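PDB 2NXW: indole-3-pyruvate decarboxylase from Azospirillum brasilense, which catalyses the thiamine diphosphate- and metal-dependent decarboxylation of indole-3-pyruvate to indole-3-acetaldehyde and carbon dioxide, a step in auxin biosynthesis. Local coordinates for residues 38-43 against 434-439; 430-435 against 460-465. All blocks are in the same frame, centred on the assembly; numbering follows the deposited sequence. Where two conformers were deposited one is given.

Interaction 1 of 2, residues 38-43 against 434-439. With TPP (thiamine diphosphate), chain I.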
loop_
_atom_site.group_PDB
_atom_site.type_symbol
_atom_site.label_atom_id
_atom_site.label_comp_id
_atom_site.label_asym_id
_atom_site.label_seq_id
_atom_site.Cartn_x
_atom_site.Cartn_y
_atom_site.Cartn_z
ATOM N N ALA A 38 -35.303 14.432 -3.432
ATOM C CA ALA A 38 -35.668 13.847 -2.156
ATOM C C ALA A 38 -34.413 13.557 -1.366
ATOM O O ALA A 38 -33.310 13.633 -1.889
ATOM C CB ALA A 38 -36.435 12.549 -2.386
ATOM N N MET A 39 -34.597 13.257 -0.093
ATOM C CA MET A 39 -33.482 12.869 0.740
ATOM C C MET A 39 -33.915 11.618 1.465
ATOM O O MET A 39 -34.953 11.591 2.136
ATOM C CB MET A 39 -33.107 13.937 1.755
ATOM C CG MET A 39 -31.847 13.521 2.528
ATOM S SD MET A 39 -31.105 14.855 3.453
ATOM C CE MET A 39 -32.402 15.105 4.579
ATOM N N PHE A 40 -33.140 10.561 1.280
ATOM C CA PHE A 40 -33.411 9.291 1.933
ATOM C C PHE A 40 -32.489 9.216 3.139
ATOM O O PHE A 40 -31.371 9.724 3.096
ATOM C CB PHE A 40 -33.100 8.134 0.977
ATOM C CG PHE A 40 -33.931 8.147 -0.264
ATOM C CD1 PHE A 40 -35.196 7.544 -0.278
ATOM C CD2 PHE A 40 -33.479 8.792 -1.405
ATOM C CE1 PHE A 40 -35.987 7.591 -1.421
ATOM C CE2 PHE A 40 -34.263 8.847 -2.554
ATOM C CZ PHE A 40 -35.526 8.243 -2.561
ATOM N N GLY A 41 -32.943 8.596 4.221
ATOM C CA GLY A 41 -32.058 8.485 5.363
ATOM C C GLY A 41 -32.565 7.738 6.566
ATOM O O GLY A 41 -33.739 7.379 6.643
ATOM N N ILE A 42 -31.649 7.467 7.492
ATOM C CA ILE A 42 -31.977 6.840 8.766
ATOM C C ILE A 42 -31.219 7.688 9.784
ATOM O O ILE A 42 -30.005 7.872 9.684
ATOM C CB ILE A 42 -31.531 5.350 8.858
ATOM C CG1 ILE A 42 -32.429 4.495 7.957
ATOM C CG2 ILE A 42 -31.672 4.858 10.304
ATOM C CD1 ILE A 42 -31.924 3.085 7.738
ATOM N N PRO A 43 -31.933 8.228 10.775
ATOM C CA PRO A 43 -31.317 9.072 11.799
ATOM C C PRO A 43 -30.594 8.331 12.911
ATOM O O PRO A 43 -30.642 7.100 13.004
ATOM C CB PRO A 43 -32.506 9.870 12.328
ATOM C CG PRO A 43 -33.595 8.834 12.310
ATOM C CD PRO A 43 -33.393 8.152 10.959
ATOM N N ALA A 434 -36.621 4.911 -6.883
ATOM C CA ALA A 434 -37.074 5.434 -8.158
ATOM C C ALA A 434 -38.543 5.816 -8.077
ATOM O O ALA A 434 -38.925 6.901 -8.520
ATOM C CB ALA A 434 -36.859 4.401 -9.271
ATOM N N GLN A 435 -39.382 4.958 -7.503
ATOM C CA GLN A 435 -40.792 5.313 -7.460
ATOM C C GLN A 435 -41.057 6.520 -6.553
ATOM O O GLN A 435 -42.001 7.278 -6.792
ATOM C CB GLN A 435 -41.657 4.102 -7.075
ATOM C CG GLN A 435 -43.146 4.386 -7.371
ATOM C CD GLN A 435 -44.030 3.160 -7.537
ATOM O OE1 GLN A 435 -45.264 3.254 -7.388
ATOM N NE2 GLN A 435 -43.436 2.023 -7.862
ATOM N N CYS A 436 -40.228 6.731 -5.532
ATOM C CA CYS A 436 -40.441 7.898 -4.674
ATOM C C CYS A 436 -40.310 9.191 -5.476
ATOM O O CYS A 436 -40.950 10.192 -5.135
ATOM C CB CYS A 436 -39.443 7.933 -3.513
ATOM S SG CYS A 436 -39.827 6.797 -2.164
ATOM N N VAL A 437 -39.501 9.183 -6.531
ATOM C CA VAL A 437 -39.313 10.392 -7.333
ATOM C C VAL A 437 -39.935 10.331 -8.725
ATOM O O VAL A 437 -39.754 11.251 -9.521
ATOM C CB VAL A 437 -37.794 10.739 -7.471
ATOM C CG1 VAL A 437 -37.177 10.900 -6.082
ATOM C CG2 VAL A 437 -37.046 9.661 -8.276
ATOM N N SER A 438 -40.702 9.280 -9.005
ATOM C CA SER A 438 -41.302 9.086 -10.326
ATOM C C SER A 438 -42.646 9.758 -10.590
ATOM O O SER A 438 -43.221 9.576 -11.662
ATOM C CB SER A 438 -41.448 7.593 -10.593
ATOM O OG SER A 438 -42.537 7.081 -9.841
ATOM N N GLY A 439 -43.150 10.516 -9.625
ATOM C CA GLY A 439 -44.414 11.195 -9.853
ATOM C C GLY A 439 -45.534 10.250 -10.216
ATOM O O GLY A 439 -46.312 10.508 -11.147
HETATM N "N1'" TPP I . -28.246 2.823 12.227
HETATM C "C2'" TPP I . -27.469 1.886 12.788
HETATM C CM2 TPP I . -26.880 0.787 11.913
HETATM N "N3'" TPP I . -27.210 1.904 14.098
HETATM C "C4'" TPP I . -27.726 2.871 14.922
HETATM N "N4'" TPP I . -27.395 2.881 16.247
HETATM C "C5'" TPP I . -28.592 3.867 14.368
HETATM C "C6'" TPP I . -28.822 3.808 12.978
HETATM C "C7'" TPP I . -29.249 5.004 15.226
HETATM N N3 TPP I . -30.213 4.500 16.305
HETATM C C2 TPP I . -29.771 4.394 17.559
HETATM S S1 TPP I . -31.169 3.861 18.449
HETATM C C5 TPP I . -32.293 3.786 17.102
HETATM C C4 TPP I . -31.514 4.216 16.037
HETATM C CM4 TPP I . -32.119 4.357 14.630
HETATM C C6 TPP I . -33.704 3.385 17.164
HETATM C C7 TPP I . -33.815 1.882 17.431
HETATM O O7 TPP I . -35.181 1.575 17.272
HETATM P PA TPP I . -35.543 0.142 17.837
HETATM O O1A TPP I . -34.704 -0.954 17.244
HETATM O O2A TPP I . -37.053 -0.077 17.466
HETATM O O3A TPP I . -35.400 0.054 19.464
HETATM P PB TPP I . -36.069 1.255 20.395
HETATM O O1B TPP I . -37.519 1.486 19.944
HETATM O O2B TPP I . -36.027 0.699 21.840
HETATM O O3B TPP I . -35.269 2.521 20.309
#

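Interaction 2 of 2, residues 430-435 against 460-465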
loop_
_atom_site.group_PDB
_atom_site.type_symbol
_atom_site.label_atom_id
_atom_site.label_comp_id
_atom_site.label_asym_id
_atom_site.label_seq_id
_atom_site.Cartn_x
_atom_site.Cartn_y
_atom_site.Cartn_z
ATOM N N ALA A 430 -33.909 0.008 -4.938
ATOM C CA ALA A 430 -33.807 0.891 -6.101
ATOM C C ALA A 430 -35.208 1.147 -6.657
ATOM O O ALA A 430 -35.525 2.269 -7.050
ATOM C CB ALA A 430 -32.913 0.268 -7.170
ATOM N N GLY A 431 -36.046 0.114 -6.698
ATOM C CA GLY A 431 -37.401 0.310 -7.187
ATOM C C GLY A 431 -38.120 1.303 -6.291
ATOM O O GLY A 431 -38.882 2.146 -6.768
ATOM N N ILE A 432 -37.878 1.202 -4.991
ATOM C CA ILE A 432 -38.505 2.105 -4.026
ATOM C C ILE A 432 -37.997 3.539 -4.220
ATOM O O ILE A 432 -38.791 4.487 -4.280
ATOM C CB ILE A 432 -38.235 1.610 -2.580
ATOM C CG1 ILE A 432 -39.105 0.382 -2.291
ATOM C CG2 ILE A 432 -38.476 2.736 -1.573
ATOM C CD1 ILE A 432 -38.701 -0.380 -1.040
ATOM N N GLY A 433 -36.683 3.706 -4.339
ATOM C CA GLY A 433 -36.135 5.043 -4.520
ATOM C C GLY A 433 -36.627 5.685 -5.802
ATOM O O GLY A 433 -37.012 6.866 -5.829
ATOM N N ALA A 434 -36.621 4.911 -6.883
ATOM C CA ALA A 434 -37.074 5.434 -8.158
ATOM C C ALA A 434 -38.543 5.816 -8.077
ATOM O O ALA A 434 -38.925 6.901 -8.520
ATOM C CB ALA A 434 -36.859 4.401 -9.271
ATOM N N GLN A 435 -39.382 4.958 -7.503
ATOM C CA GLN A 435 -40.792 5.313 -7.460
ATOM C C GLN A 435 -41.057 6.520 -6.553
ATOM O O GLN A 435 -42.001 7.278 -6.792
ATOM C CB GLN A 435 -41.657 4.102 -7.075
ATOM C CG GLN A 435 -43.146 4.386 -7.371
ATOM C CD GLN A 435 -44.030 3.160 -7.537
ATOM O OE1 GLN A 435 -45.264 3.254 -7.388
ATOM N NE2 GLN A 435 -43.436 2.023 -7.862
ATOM N N GLY A 460 -41.791 -3.030 3.322
ATOM C CA GLY A 460 -42.651 -2.671 4.443
ATOM C C GLY A 460 -42.803 -1.162 4.609
ATOM O O GLY A 460 -43.654 -0.693 5.384
ATOM N N ASN A 461 -41.984 -0.393 3.900
ATOM C CA ASN A 461 -42.041 1.068 3.964
ATOM C C ASN A 461 -42.888 1.697 2.875
ATOM O O ASN A 461 -43.087 2.912 2.880
ATOM C CB ASN A 461 -40.626 1.647 3.878
ATOM C CG ASN A 461 -39.778 1.249 5.059
ATOM O OD1 ASN A 461 -40.055 1.640 6.194
ATOM N ND2 ASN A 461 -38.736 0.451 4.805
ATOM N N CYS A 462 -43.400 0.892 1.952
ATOM C CA CYS A 462 -44.184 1.434 0.848
ATOM C C CYS A 462 -45.392 2.270 1.246
ATOM O O CYS A 462 -45.606 3.345 0.674
ATOM C CB CYS A 462 -44.642 0.318 -0.088
ATOM S SG CYS A 462 -43.306 -0.398 -1.073
ATOM N N ARG A 463 -46.169 1.804 2.217
ATOM C CA ARG A 463 -47.358 2.564 2.609
ATOM C C ARG A 463 -46.996 3.963 3.076
ATOM O O ARG A 463 -47.590 4.949 2.622
ATOM C CB ARG A 463 -48.138 1.866 3.721
ATOM C CG ARG A 463 -49.481 2.571 4.007
ATOM C CD ARG A 463 -49.854 2.565 5.491
ATOM N NE ARG A 463 -48.929 3.340 6.324
ATOM C CZ ARG A 463 -48.883 4.670 6.391
ATOM N NH1 ARG A 463 -49.716 5.420 5.674
ATOM N NH2 ARG A 463 -47.991 5.256 7.180
ATOM N N ARG A 464 -46.015 4.070 3.967
ATOM C CA ARG A 464 -45.621 5.385 4.478
ATOM C C ARG A 464 -45.059 6.275 3.369
ATOM O O ARG A 464 -45.276 7.493 3.354
ATOM C CB ARG A 464 -44.578 5.218 5.588
ATOM C CG ARG A 464 -44.169 6.521 6.255
ATOM C CD ARG A 464 -43.252 6.285 7.449
ATOM N NE ARG A 464 -41.965 5.706 7.070
ATOM C CZ ARG A 464 -41.724 4.404 6.928
ATOM N NH1 ARG A 464 -42.679 3.504 7.131
ATOM N NH2 ARG A 464 -40.514 4.002 6.581
ATOM N N LEU A 465 -44.345 5.670 2.430
ATOM C CA LEU A 465 -43.762 6.408 1.319
ATOM C C LEU A 465 -44.792 6.742 0.238
ATOM O O LEU A 465 -44.524 7.543 -0.663
ATOM C CB LEU A 465 -42.631 5.590 0.703
ATOM C CG LEU A 465 -41.418 5.344 1.595
ATOM C CD1 LEU A 465 -40.548 4.274 0.947
ATOM C CD2 LEU A 465 -40.641 6.646 1.793
#

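Interaction 1 of 2, residues 38-43 against 434-439
This contact joins two thiamine diphosphate-binding domains of one chain. A38, just before strand 39-41 of the N-terminal domain, and F40 on that strand meet V437 and C436 of helix 427-437 of the C-terminal domain. Strand 39-41 lies inside a parallel sheet, between strands 62-64 and 86-90. The F40 backbone is hydrogen-bonded to V87 and A89, which fixes it in the sheet.

F40 meets C436 at the rim of its ring. C436 SG lies 4.0 Å from F40 CE1 and close to the ring plane. It is 5.3 Å from the centroid of the F40 ring, 83° off the ring normal. This is a sulfur-aromatic contact of the edge kind. C436 CB adds to it, 4.0 Å from F40 CZ. The F40 first torsion (chi1 -61°) sets CG anti to the carbonyl carbon, and from there the far end of the ring reaches the helix. Beside this pair, A38 CB meets V437 CG1 at 4.1 Å, methyl to methyl. Both CB atoms face the opposite segment.

The other end of 38-43 belongs to the active site. P43 O comes within 3.4 Å of C7' of thiamine diphosphate, the carbon that joins its two rings. I42 CG2 is 4.0 Å from C6' of the pyrimidine. W479 of the second subunit packs on both I42 and P43. H63 of the neighbouring strand touches both A38 and C436.

The contact is small, with 133 Å² buried over both sides. It is apolar throughout, so the two domains are held here by dispersion, probably helped slightly by the sulfur facing the weakly positive ring edge.

Interaction 2 of 2, residues 430-435 against 460-465
I432 of helix 427-437 packs on C462 and L465 of helix 462-465 in the C-terminal thiamine diphosphate-binding domain. Helix 462-465 is part of the crossover between the parallel strands 443-448 and 470-475. That crossover carries the GDG-to-NN thiamine diphosphate motif, whose D449 and N476 bind the magnesium ion. The helix contact itself lies away from the metal and cofactor.

The contact across the segments is apolar. Its tightest point is I432 CG2 against L465 CD1, at 3.6 Å. The two side chains cross at about a right angle and meet through these methyls. With chi1 at -74°, I432 CG1 is anti to the carbonyl carbon and CG2 anti to the backbone N, which points CG2 at the leucine. The other branch, CG1, faces C462 SG at a looser 4.4 Å. Thus one isoleucine straddles two residues about a helical turn apart. I467 also touches I432, and P469 touches C462, so the loop before strand 470-475 borders the same patch. The helices are close at this point, with I432 CA 7.5 Å from C462 CA.

Polar groups of 460-465 serve other neighbours. N461 ND2 is hydrogen-bonded to S66 OG and E458 O. R463 NE forms a salt bridge with D495 OD2 of the second subunit, where W497 also packs on N461. R463 thus faces the second subunit, while N461 also ties the segment to S66 of the same chain's N-terminal domain. C462 and L465 turn to helix 427-437.

Backbone bonds hold each segment in shape. A434 N bonds to A430 O at 2.9 Å, the regular pattern of the longer helix. In the short one L465 N bonds to N461 O at 3.1 Å.

Overall arrangement
Interactions 1 and 2 share helix 427-437, including A434 and Q435, and their centres are about 8 Å apart. They also touch directly. F40 CZ of interaction 1 lies 3.8 Å from G433 CA of interaction 2. C436 SG is 4.0 Å from L465 CD2. One apolar patch thus runs from strand 39-41 over the helix to 462-465. Of the two contacts, interaction 1 has the direct tie to a cofactor. Its 38-43 end reaches a thiamine diphosphate that is hydrogen-bonded by G450 N and E480 N of the second subunit, among others. Interaction 2 lies away from the cofactor and metal sites.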